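Local coordinates for glyoxalase-like domain protein (Staphylococcus aureus, PDB 3P8A) that is of unknown function but carries a glyoxalase-like domain of the VOC family, whose members are often metal-dependent enzymes, at residues D26-Y31 against Q105-I110; F189-V194 against D231-R236; H246-K251 against A266-E271. All coordinates share one frame; numbering follows the deposited sequence.

Interaction 1 (D26-Y31 against Q105-I110); sequences DHIIHY and QGFKNI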
loop_
_atom_site.group_PDB
_atom_site.type_symbol
_atom_site.label_atom_id
_atom_site.label_comp_id
_atom_site.label_asym_id
_atom_site.label_seq_id
_atom_site.Cartn_x
_atom_site.Cartn_y
_atom_site.Cartn_z
ATOM N N ASP A 26 -1.840 5.307 -3.692
ATOM C CA ASP A 26 -0.626 6.006 -3.290
ATOM C C ASP A 26 0.593 5.109 -3.330
ATOM O O ASP A 26 1.554 5.405 -4.031
ATOM C CB ASP A 26 -0.764 6.663 -1.910
ATOM C CG ASP A 26 0.291 7.733 -1.705
ATOM O OD1 ASP A 26 0.209 8.788 -2.382
ATOM O OD2 ASP A 26 1.193 7.519 -0.869
ATOM N N HIS A 27 0.580 4.035 -2.542
ATOM C CA HIS A 27 1.729 3.157 -2.501
ATOM C C HIS A 27 1.356 1.757 -2.052
ATOM O O HIS A 27 0.247 1.540 -1.566
ATOM C CB HIS A 27 2.885 3.769 -1.649
ATOM C CG HIS A 27 2.572 4.029 -0.206
ATOM N ND1 HIS A 27 1.982 5.210 0.207
ATOM C CD2 HIS A 27 2.837 3.277 0.884
ATOM C CE1 HIS A 27 1.919 5.139 1.520
ATOM N NE2 HIS A 27 2.386 3.978 1.966
ATOM N N ILE A 28 2.253 0.794 -2.317
ATOM C CA ILE A 28 2.129 -0.577 -1.878
ATOM C C ILE A 28 3.294 -0.828 -0.927
ATOM O O ILE A 28 4.396 -0.348 -1.175
ATOM C CB ILE A 28 2.048 -1.615 -3.055
ATOM C CG1 ILE A 28 1.806 -3.040 -2.520
ATOM C CG2 ILE A 28 3.245 -1.540 -4.033
ATOM C CD1 ILE A 28 1.189 -4.000 -3.551
ATOM N N ILE A 29 3.053 -1.552 0.155
ATOM C CA ILE A 29 4.084 -1.855 1.145
ATOM C C ILE A 29 4.584 -3.243 0.977
ATOM O O ILE A 29 3.801 -4.197 1.021
ATOM C CB ILE A 29 3.593 -1.616 2.596
ATOM C CG1 ILE A 29 3.099 -0.169 2.773
ATOM C CG2 ILE A 29 4.687 -1.945 3.638
ATOM C CD1 ILE A 29 1.787 -0.116 3.387
ATOM N N HIS A 30 5.911 -3.360 0.866
ATOM C CA HIS A 30 6.601 -4.632 0.791
ATOM C C HIS A 30 7.563 -4.763 1.989
ATOM O O HIS A 30 8.546 -4.017 2.070
ATOM C CB HIS A 30 7.320 -4.771 -0.562
ATOM C CG HIS A 30 7.996 -6.098 -0.797
ATOM N ND1 HIS A 30 8.701 -6.345 -1.968
ATOM C CD2 HIS A 30 8.067 -7.197 -0.004
ATOM C CE1 HIS A 30 9.166 -7.582 -1.854
ATOM N NE2 HIS A 30 8.812 -8.136 -0.685
ATOM N N TYR A 31 7.284 -5.727 2.906
ATOM C CA TYR A 31 8.148 -6.007 4.049
ATOM C C TYR A 31 9.339 -6.859 3.586
ATOM O O TYR A 31 9.141 -7.938 3.052
ATOM C CB TYR A 31 7.394 -6.640 5.251
ATOM C CG TYR A 31 8.314 -7.261 6.291
ATOM C CD1 TYR A 31 8.182 -8.598 6.657
ATOM C CD2 TYR A 31 9.362 -6.532 6.852
ATOM C CE1 TYR A 31 9.043 -9.184 7.588
ATOM C CE2 TYR A 31 10.282 -7.129 7.713
ATOM C CZ TYR A 31 10.102 -8.451 8.096
ATOM O OH TYR A 31 10.980 -9.028 8.974
ATOM N N GLN A 105 7.681 -12.155 5.043
ATOM C CA GLN A 105 8.024 -11.122 4.060
ATOM C C GLN A 105 7.051 -11.136 2.882
ATOM O O GLN A 105 6.504 -12.190 2.564
ATOM C CB GLN A 105 9.450 -11.336 3.566
ATOM C CG GLN A 105 10.468 -11.192 4.682
ATOM C CD GLN A 105 11.858 -11.447 4.179
ATOM O OE1 GLN A 105 12.494 -10.583 3.576
ATOM N NE2 GLN A 105 12.323 -12.661 4.345
ATOM N N GLY A 106 6.863 -9.974 2.259
ATOM C CA GLY A 106 5.981 -9.805 1.117
ATOM C C GLY A 106 5.161 -8.543 1.197
ATOM O O GLY A 106 5.353 -7.718 2.102
ATOM N N PHE A 107 4.250 -8.372 0.225
ATOM C CA PHE A 107 3.347 -7.235 0.210
ATOM C C PHE A 107 2.467 -7.278 1.454
ATOM O O PHE A 107 1.917 -8.333 1.796
ATOM C CB PHE A 107 2.510 -7.219 -1.070
ATOM C CG PHE A 107 3.268 -6.901 -2.332
ATOM C CD1 PHE A 107 4.167 -5.840 -2.373
ATOM C CD2 PHE A 107 3.007 -7.595 -3.510
ATOM C CE1 PHE A 107 4.816 -5.507 -3.550
ATOM C CE2 PHE A 107 3.638 -7.248 -4.703
ATOM C CZ PHE A 107 4.567 -6.224 -4.711
ATOM N N LYS A 108 2.412 -6.154 2.182
ATOM C CA LYS A 108 1.639 -6.061 3.428
ATOM C C LYS A 108 0.278 -5.392 3.249
ATOM O O LYS A 108 -0.716 -5.835 3.855
ATOM C CB LYS A 108 2.430 -5.311 4.511
ATOM C CG LYS A 108 3.733 -6.008 4.964
ATOM C CD LYS A 108 3.503 -7.268 5.830
ATOM C CE LYS A 108 3.769 -8.561 5.084
ATOM N NZ LYS A 108 3.199 -9.745 5.828
ATOM N N ASN A 109 0.245 -4.304 2.466
ATOM C CA ASN A 109 -0.968 -3.528 2.250
ATOM C C ASN A 109 -0.784 -2.528 1.137
ATOM O O ASN A 109 0.310 -2.386 0.581
ATOM C CB ASN A 109 -1.348 -2.754 3.553
ATOM C CG ASN A 109 -2.841 -2.609 3.760
ATOM O OD1 ASN A 109 -3.657 -2.717 2.825
ATOM N ND2 ASN A 109 -3.227 -2.384 4.985
ATOM N N ILE A 110 -1.874 -1.816 0.814
ATOM C CA ILE A 110 -1.871 -0.704 -0.140
ATOM C C ILE A 110 -2.413 0.500 0.611
ATOM O O ILE A 110 -3.171 0.365 1.580
ATOM C CB ILE A 110 -2.648 -1.008 -1.443
ATOM C CG1 ILE A 110 -4.127 -1.427 -1.136
ATOM C CG2 ILE A 110 -1.900 -2.078 -2.277
ATOM C CD1 ILE A 110 -5.055 -1.352 -2.366
#
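Ile28 lays its CD1 methyl over one face of the Phe107 ring, 3.7 Å from the ring centroid and close to the ring normal. This is a CH-pi contact. CG1 stands anti to the backbone N (chi1 -176°), which carries the chain across to the ring. The same CG1 meets Ile110 CG2 at 3.8 Å. Ile28 thus touches both Phe107 and Ile110. His30 lies on the same side of the sheet. Its CB touches Phe107 CD1 at 3.8 Å, and the two rings meet obliquely with planes 61° apart. Its CD2 rests near the backbone of Gly106. The positive phi of Gly106 (138°) favours glycine there. On the other face of the sheet, Tyr31 CB packs on Lys108 CG at 3.7 Å. The Tyr31 ring crosses Gln105 at a slant, its CE1 3.8 Å from Gln105 CG.

The strands run antiparallel. Ile29 N donates a hydrogen bond to Asn109 O (2.9 Å), and Lys108 N donates one to Ile29 O (2.7 Å). Tyr31 and Gly106 form a hydrogen-bonded pair with bonds in both directions. At the other end, Asp26 and His27 both face Cys111 in a classic beta bulge. There His27 ND1 gives a hydrogen bond to Asp26 OD2 at 2.7 Å, in the plane of the imidazole, which fixes the turn of that ring.

Residues outside the pair satisfy its polar ends. His30 is held by Tyr268 and the backbone of Arg264, and Lys108 forms a salt bridge with Glu101. In the larger mixed sheet these are two central strands. Strand 69-75 flanks 26-31 and strand 166-170 flanks 105-110, while helix 97-100 packs on Tyr31, Lys108 and Asn109.

Interaction 2 (F189-V194 against D231-R236); sequences FSIETV and DDIYFR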
loop_
_atom_site.group_PDB
_atom_site.type_symbol
_atom_site.label_atom_id
_atom_site.label_comp_id
_atom_site.label_asym_id
_atom_site.label_seq_id
_atom_site.Cartn_x
_atom_site.Cartn_y
_atom_site.Cartn_z
ATOM N N PHE A 189 7.767 3.132 -16.247
ATOM C CA PHE A 189 6.879 2.262 -15.491
ATOM C C PHE A 189 5.586 2.946 -15.138
ATOM O O PHE A 189 5.561 4.153 -14.907
ATOM C CB PHE A 189 7.547 1.798 -14.193
ATOM C CG PHE A 189 8.864 1.095 -14.361
ATOM C CD1 PHE A 189 8.958 -0.073 -15.113
ATOM C CD2 PHE A 189 9.995 1.547 -13.696
ATOM C CE1 PHE A 189 10.176 -0.732 -15.248
ATOM C CE2 PHE A 189 11.214 0.883 -13.828
ATOM C CZ PHE A 189 11.300 -0.240 -14.616
ATOM N N SER A 190 4.526 2.143 -15.010
ATOM C CA SER A 190 3.191 2.566 -14.640
ATOM C C SER A 190 2.489 1.382 -13.965
ATOM O O SER A 190 2.375 0.316 -14.573
ATOM C CB SER A 190 2.422 3.014 -15.882
ATOM O OG SER A 190 1.271 3.764 -15.531
ATOM N N ILE A 191 2.074 1.542 -12.693
ATOM C CA ILE A 191 1.337 0.493 -11.983
ATOM C C ILE A 191 -0.026 0.377 -12.690
ATOM O O ILE A 191 -0.665 1.394 -12.970
ATOM C CB ILE A 191 1.243 0.729 -10.449
ATOM C CG1 ILE A 191 2.625 0.529 -9.773
ATOM C CG2 ILE A 191 0.191 -0.186 -9.801
ATOM C CD1 ILE A 191 2.835 1.247 -8.471
ATOM N N GLU A 192 -0.426 -0.852 -13.035
ATOM C CA GLU A 192 -1.669 -1.112 -13.746
ATOM C C GLU A 192 -2.677 -1.853 -12.883
ATOM O O GLU A 192 -3.869 -1.536 -12.926
ATOM C CB GLU A 192 -1.349 -1.930 -15.005
ATOM C CG GLU A 192 -2.515 -2.135 -15.957
ATOM C CD GLU A 192 -2.242 -3.063 -17.122
ATOM O OE1 GLU A 192 -1.158 -3.692 -17.160
ATOM O OE2 GLU A 192 -3.128 -3.168 -17.999
ATOM N N THR A 193 -2.218 -2.891 -12.148
ATOM C CA THR A 193 -3.098 -3.747 -11.365
ATOM C C THR A 193 -2.418 -4.222 -10.111
ATOM O O THR A 193 -1.217 -4.483 -10.103
ATOM C CB THR A 193 -3.532 -4.971 -12.221
ATOM O OG1 THR A 193 -4.064 -4.521 -13.458
ATOM C CG2 THR A 193 -4.579 -5.860 -11.531
ATOM N N VAL A 194 -3.218 -4.395 -9.075
ATOM C CA VAL A 194 -2.832 -4.966 -7.800
ATOM C C VAL A 194 -3.709 -6.194 -7.658
ATOM O O VAL A 194 -4.951 -6.107 -7.770
ATOM C CB VAL A 194 -2.957 -3.980 -6.602
ATOM C CG1 VAL A 194 -2.709 -4.698 -5.266
ATOM C CG2 VAL A 194 -1.966 -2.847 -6.758
ATOM N N ASP A 231 -9.181 6.892 -10.305
ATOM C CA ASP A 231 -7.870 6.344 -10.635
ATOM C C ASP A 231 -7.978 5.214 -11.664
ATOM O O ASP A 231 -9.020 4.558 -11.747
ATOM C CB ASP A 231 -7.120 5.892 -9.368
ATOM C CG ASP A 231 -5.613 5.867 -9.535
ATOM O OD1 ASP A 231 -5.133 6.007 -10.688
ATOM O OD2 ASP A 231 -4.911 5.722 -8.520
ATOM N N ASP A 232 -6.913 4.990 -12.440
ATOM C CA ASP A 232 -6.917 3.951 -13.482
ATOM C C ASP A 232 -6.364 2.570 -13.056
ATOM O O ASP A 232 -6.296 1.686 -13.904
ATOM C CB ASP A 232 -6.211 4.406 -14.792
ATOM C CG ASP A 232 -6.147 5.884 -15.123
ATOM O OD1 ASP A 232 -5.070 6.338 -15.561
ATOM O OD2 ASP A 232 -7.206 6.567 -15.046
ATOM N N ILE A 233 -5.944 2.388 -11.794
ATOM C CA ILE A 233 -5.413 1.104 -11.311
ATOM C C ILE A 233 -6.555 0.097 -11.115
ATOM O O ILE A 233 -7.558 0.422 -10.468
ATOM C CB ILE A 233 -4.618 1.252 -9.964
ATOM C CG1 ILE A 233 -3.530 2.344 -9.937
ATOM C CG2 ILE A 233 -4.129 -0.087 -9.384
ATOM C CD1 ILE A 233 -2.548 2.333 -10.950
ATOM N N TYR A 234 -6.375 -1.137 -11.600
ATOM C CA TYR A 234 -7.353 -2.187 -11.342
ATOM C C TYR A 234 -6.970 -2.911 -10.067
ATOM O O TYR A 234 -5.786 -3.002 -9.746
ATOM C CB TYR A 234 -7.487 -3.148 -12.530
ATOM C CG TYR A 234 -8.125 -2.464 -13.712
ATOM C CD1 TYR A 234 -9.506 -2.398 -13.838
ATOM C CD2 TYR A 234 -7.353 -1.761 -14.634
ATOM C CE1 TYR A 234 -10.103 -1.720 -14.891
ATOM C CE2 TYR A 234 -7.941 -1.080 -15.693
ATOM C CZ TYR A 234 -9.319 -1.051 -15.810
ATOM O OH TYR A 234 -9.925 -0.383 -16.848
ATOM N N PHE A 235 -7.970 -3.364 -9.322
ATOM C CA PHE A 235 -7.817 -4.139 -8.100
ATOM C C PHE A 235 -8.478 -5.466 -8.361
ATOM O O PHE A 235 -9.705 -5.538 -8.490
ATOM C CB PHE A 235 -8.437 -3.421 -6.879
ATOM C CG PHE A 235 -7.750 -2.112 -6.631
ATOM C CD1 PHE A 235 -6.502 -2.071 -6.003
ATOM C CD2 PHE A 235 -8.269 -0.927 -7.152
ATOM C CE1 PHE A 235 -5.829 -0.857 -5.827
ATOM C CE2 PHE A 235 -7.580 0.284 -6.989
ATOM C CZ PHE A 235 -6.371 0.307 -6.326
ATOM N N ARG A 236 -7.663 -6.507 -8.536
ATOM C CA ARG A 236 -8.184 -7.821 -8.801
ATOM C C ARG A 236 -8.165 -8.633 -7.534
ATOM O O ARG A 236 -7.093 -8.834 -6.958
ATOM C CB ARG A 236 -7.394 -8.511 -9.948
ATOM C CG ARG A 236 -7.888 -9.948 -10.219
ATOM C CD ARG A 236 -7.355 -10.484 -11.516
ATOM N NE ARG A 236 -7.942 -9.760 -12.641
ATOM C CZ ARG A 236 -7.734 -10.030 -13.921
ATOM N NH1 ARG A 236 -6.927 -11.018 -14.275
ATOM N NH2 ARG A 236 -8.341 -9.319 -14.858
#
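The strands run parallel, their directions 25° apart, and three backbone hydrogen bonds join them. Tyr234 N donates to Glu192 O at 2.9 Å. Val194 N donates to Tyr234 O at 3.0 Å. Arg236 N then donates to Val194 O at 2.8 Å. The bonds pass alternately from one strand to the other, as in a regular parallel ladder. Residues 231-233 are still loop, and the strand starts at Tyr234.

Ile233 reaches across from the end of that loop. Its CG2 branch lies by the backbone of Glu192. The other branch points toward Ile191, but the placement of CD1 is doubtful, because it comes too close to the Ile191 carbonyl.

Strand 189-194 is a central strand of the smaller mixed sheet, with 231-236 along one edge and strand 244-252 along the other. The chain follows a beta-alpha-beta-beta-beta path: strand 189-198, helix 201-212, then strands 215-219, 223-227 and 234-239. The last strand pairs parallel with the first, as in modules of the VOC family. Glu192 and Thr193 both face Ile249 of strand 244-252, a classic beta bulge.

Thr193 and Tyr234 share one face of the sheet. Thr193 OG1 comes within 3.8 Å of Tyr234 CB, while the methyl CG2 lies against the Tyr234 carbonyl and nears Arg236 CB. Beyond that, Arg236 turns away to a salt bridge with Asp225 and a cation-pi contact with Tyr223. Val194 and Phe235 occupy the opposite face. Val194 CB meets Phe235 CD1 at 4.1 Å, approaching the ring obliquely. Both of these side chains also touch Ile110 of strand 106-113, in the other sheet. Ile191 and Ile233 pack on Phe25 of strand 24-31.

Interaction 3 (H246-K251 against A266-E271); sequences HSVIIK and AIYRFE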
loop_
_atom_site.group_PDB
_atom_site.type_symbol
_atom_site.label_atom_id
_atom_site.label_comp_id
_atom_site.label_asym_id
_atom_site.label_seq_id
_atom_site.Cartn_x
_atom_site.Cartn_y
_atom_site.Cartn_z
ATOM N N HIS A 246 -0.859 -10.217 -3.279
ATOM C CA HIS A 246 -0.085 -11.181 -4.027
ATOM C C HIS A 246 0.903 -10.650 -5.049
ATOM O O HIS A 246 2.054 -11.066 -5.053
ATOM C CB HIS A 246 -1.070 -12.173 -4.664
ATOM C CG HIS A 246 -0.444 -13.223 -5.528
ATOM N ND1 HIS A 246 0.098 -14.377 -4.978
ATOM C CD2 HIS A 246 -0.397 -13.312 -6.882
ATOM C CE1 HIS A 246 0.466 -15.127 -6.009
ATOM N NE2 HIS A 246 0.209 -14.519 -7.179
ATOM N N SER A 247 0.455 -9.794 -5.943
ATOM C CA SER A 247 1.293 -9.305 -7.010
ATOM C C SER A 247 0.875 -7.942 -7.514
ATOM O O SER A 247 -0.236 -7.484 -7.256
ATOM C CB SER A 247 1.311 -10.311 -8.168
ATOM O OG SER A 247 0.113 -10.297 -8.923
ATOM N N VAL A 248 1.785 -7.295 -8.212
ATOM C CA VAL A 248 1.563 -5.983 -8.814
ATOM C C VAL A 248 1.949 -6.109 -10.299
ATOM O O VAL A 248 2.937 -6.785 -10.632
ATOM C CB VAL A 248 2.282 -4.829 -8.030
ATOM C CG1 VAL A 248 3.810 -4.873 -8.178
ATOM C CG2 VAL A 248 1.736 -3.454 -8.420
ATOM N N ILE A 249 1.127 -5.540 -11.193
ATOM C CA ILE A 249 1.372 -5.567 -12.637
ATOM C C ILE A 249 1.803 -4.179 -13.020
ATOM O O ILE A 249 1.078 -3.224 -12.764
ATOM C CB ILE A 249 0.175 -6.088 -13.487
ATOM C CG1 ILE A 249 -0.296 -7.483 -12.991
ATOM C CG2 ILE A 249 0.539 -6.116 -14.991
ATOM C CD1 ILE A 249 -1.587 -7.988 -13.657
ATOM N N ILE A 250 3.013 -4.070 -13.563
ATOM C CA ILE A 250 3.642 -2.800 -13.931
ATOM C C ILE A 250 3.871 -2.768 -15.414
ATOM O O ILE A 250 4.570 -3.624 -15.951
ATOM C CB ILE A 250 4.955 -2.501 -13.145
ATOM C CG1 ILE A 250 4.746 -2.620 -11.616
ATOM C CG2 ILE A 250 5.450 -1.072 -13.473
ATOM C CD1 ILE A 250 6.090 -2.795 -10.791
ATOM N N LYS A 251 3.287 -1.780 -16.080
ATOM C CA LYS A 251 3.485 -1.595 -17.507
ATOM C C LYS A 251 4.892 -1.011 -17.658
ATOM O O LYS A 251 5.268 -0.109 -16.901
ATOM C CB LYS A 251 2.424 -0.645 -18.074
ATOM C CG LYS A 251 1.101 -1.326 -18.393
ATOM C CD LYS A 251 0.144 -0.365 -19.115
ATOM C CE LYS A 251 -0.918 0.275 -18.237
ATOM N NZ LYS A 251 -0.364 1.249 -17.252
ATOM N N ALA A 266 7.013 -11.339 -2.558
ATOM C CA ALA A 266 6.180 -10.519 -3.429
ATOM C C ALA A 266 6.427 -10.823 -4.911
ATOM O O ALA A 266 7.457 -11.402 -5.267
ATOM C CB ALA A 266 6.413 -9.041 -3.138
ATOM N N ILE A 267 5.438 -10.531 -5.762
ATOM C CA ILE A 267 5.562 -10.786 -7.200
ATOM C C ILE A 267 5.419 -9.479 -7.932
ATOM O O ILE A 267 4.413 -8.791 -7.764
ATOM C CB ILE A 267 4.581 -11.863 -7.742
ATOM C CG1 ILE A 267 4.682 -13.172 -6.920
ATOM C CG2 ILE A 267 4.813 -12.125 -9.266
ATOM C CD1 ILE A 267 3.511 -14.036 -7.034
ATOM N N TYR A 268 6.454 -9.111 -8.690
ATOM C CA TYR A 268 6.418 -7.902 -9.514
ATOM C C TYR A 268 6.307 -8.403 -10.949
ATOM O O TYR A 268 7.220 -9.073 -11.413
ATOM C CB TYR A 268 7.680 -7.053 -9.308
ATOM C CG TYR A 268 7.799 -6.454 -7.918
ATOM C CD1 TYR A 268 7.422 -5.134 -7.672
ATOM C CD2 TYR A 268 8.284 -7.206 -6.850
ATOM C CE1 TYR A 268 7.517 -4.579 -6.393
ATOM C CE2 TYR A 268 8.382 -6.662 -5.567
ATOM C CZ TYR A 268 8.011 -5.342 -5.347
ATOM O OH TYR A 268 8.115 -4.801 -4.082
ATOM N N ARG A 269 5.154 -8.172 -11.611
ATOM C CA ARG A 269 4.934 -8.585 -13.006
ATOM C C ARG A 269 5.118 -7.384 -13.914
ATOM O O ARG A 269 4.563 -6.318 -13.635
ATOM C CB ARG A 269 3.529 -9.192 -13.199
ATOM C CG ARG A 269 3.325 -10.536 -12.511
ATOM C CD ARG A 269 1.875 -11.019 -12.501
ATOM N NE ARG A 269 1.348 -11.273 -13.850
ATOM C CZ ARG A 269 0.113 -11.695 -14.121
ATOM N NH1 ARG A 269 -0.749 -11.936 -13.139
ATOM N NH2 ARG A 269 -0.272 -11.872 -15.380
ATOM N N PHE A 270 5.905 -7.535 -14.992
ATOM C CA PHE A 270 6.168 -6.452 -15.934
ATOM C C PHE A 270 5.632 -6.810 -17.286
ATOM O O PHE A 270 5.847 -7.927 -17.772
ATOM C CB PHE A 270 7.660 -6.111 -16.007
ATOM C CG PHE A 270 8.257 -5.621 -14.704
ATOM C CD1 PHE A 270 8.397 -4.261 -14.451
ATOM C CD2 PHE A 270 8.650 -6.522 -13.714
ATOM C CE1 PHE A 270 8.946 -3.813 -13.238
ATOM C CE2 PHE A 270 9.198 -6.071 -12.508
ATOM C CZ PHE A 270 9.369 -4.723 -12.293
ATOM N N GLU A 271 4.895 -5.876 -17.894
ATOM C CA GLU A 271 4.292 -6.113 -19.198
ATOM C C GLU A 271 4.599 -4.990 -20.180
ATOM O O GLU A 271 4.627 -3.822 -19.774
ATOM C CB GLU A 271 2.770 -6.355 -19.054
ATOM C CG GLU A 271 2.464 -7.625 -18.266
ATOM C CD GLU A 271 1.026 -8.070 -18.077
ATOM O OE1 GLU A 271 0.105 -7.397 -18.596
ATOM O OE2 GLU A 271 0.826 -9.107 -17.402
HETATM O O HOH W 1 -0.276 -12.777 -10.550
#
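Arg269 and Ile249 lie side by side on one face of the sheet. Arg269 is extended at first, then bends at chi3 (64°), which places its flat guanidinium over Ile249 CD1. Glu271 is extended beyond CG and rests its carboxylate carbon CD on Ile249 CG2 at 3.7 Å. His246 sets off away from the partner strand, but a chi1 of 178° turns its ring back toward Ile267. The Ile267 CD1 methyl covers one face of that ring, displaced toward NE2 and CE1.

On the opposite face, Val248 CG1 touches Tyr268 CD1 at 3.7 Å. Ile250 CD1 reaches the edge of the Tyr268 ring and packs beside Phe270.

Backbone bonds alternate between the parallel strands, from Val248 N to Ile267 O through to Glu271 N to Ile250 O. The bond from Ile267 N to His246 O is weak, beside the bulge at His246 and Ser247. One water accepts from Arg269 NH1 at 2.8 Å and also bonds Ser247 OG. Arg269 NH2 has a long, probably weak, salt bridge to Glu271 OE2 at 3.6 Å. Together they would limit the turning of the guanidinium, with aliphatic carbon beneath its charge.

Interaction 1 is the buried one, in the middle of the larger sheet near the centre of the chain. Interactions 2 and 3 are partly buried and belong to the smaller sheet. There strands 189-198 and 244-252 are neighbours, probably bonded through Ser190 O to Lys251 N and Thr193 O to Ile249 N. Interaction 1 joins antiparallel strands, the other two parallel ones. The sheets pack face to face: His30 CE1 touches Ala266 CB, and Phe107 CE1 lies against Tyr268 OH. The facing side chains are mostly apolar or aromatic, with a few buried polar groups among them. The far faces of interactions 2 and 3 are more polar, with charged pairs and, in 246-251 with 266-271, a bridging water.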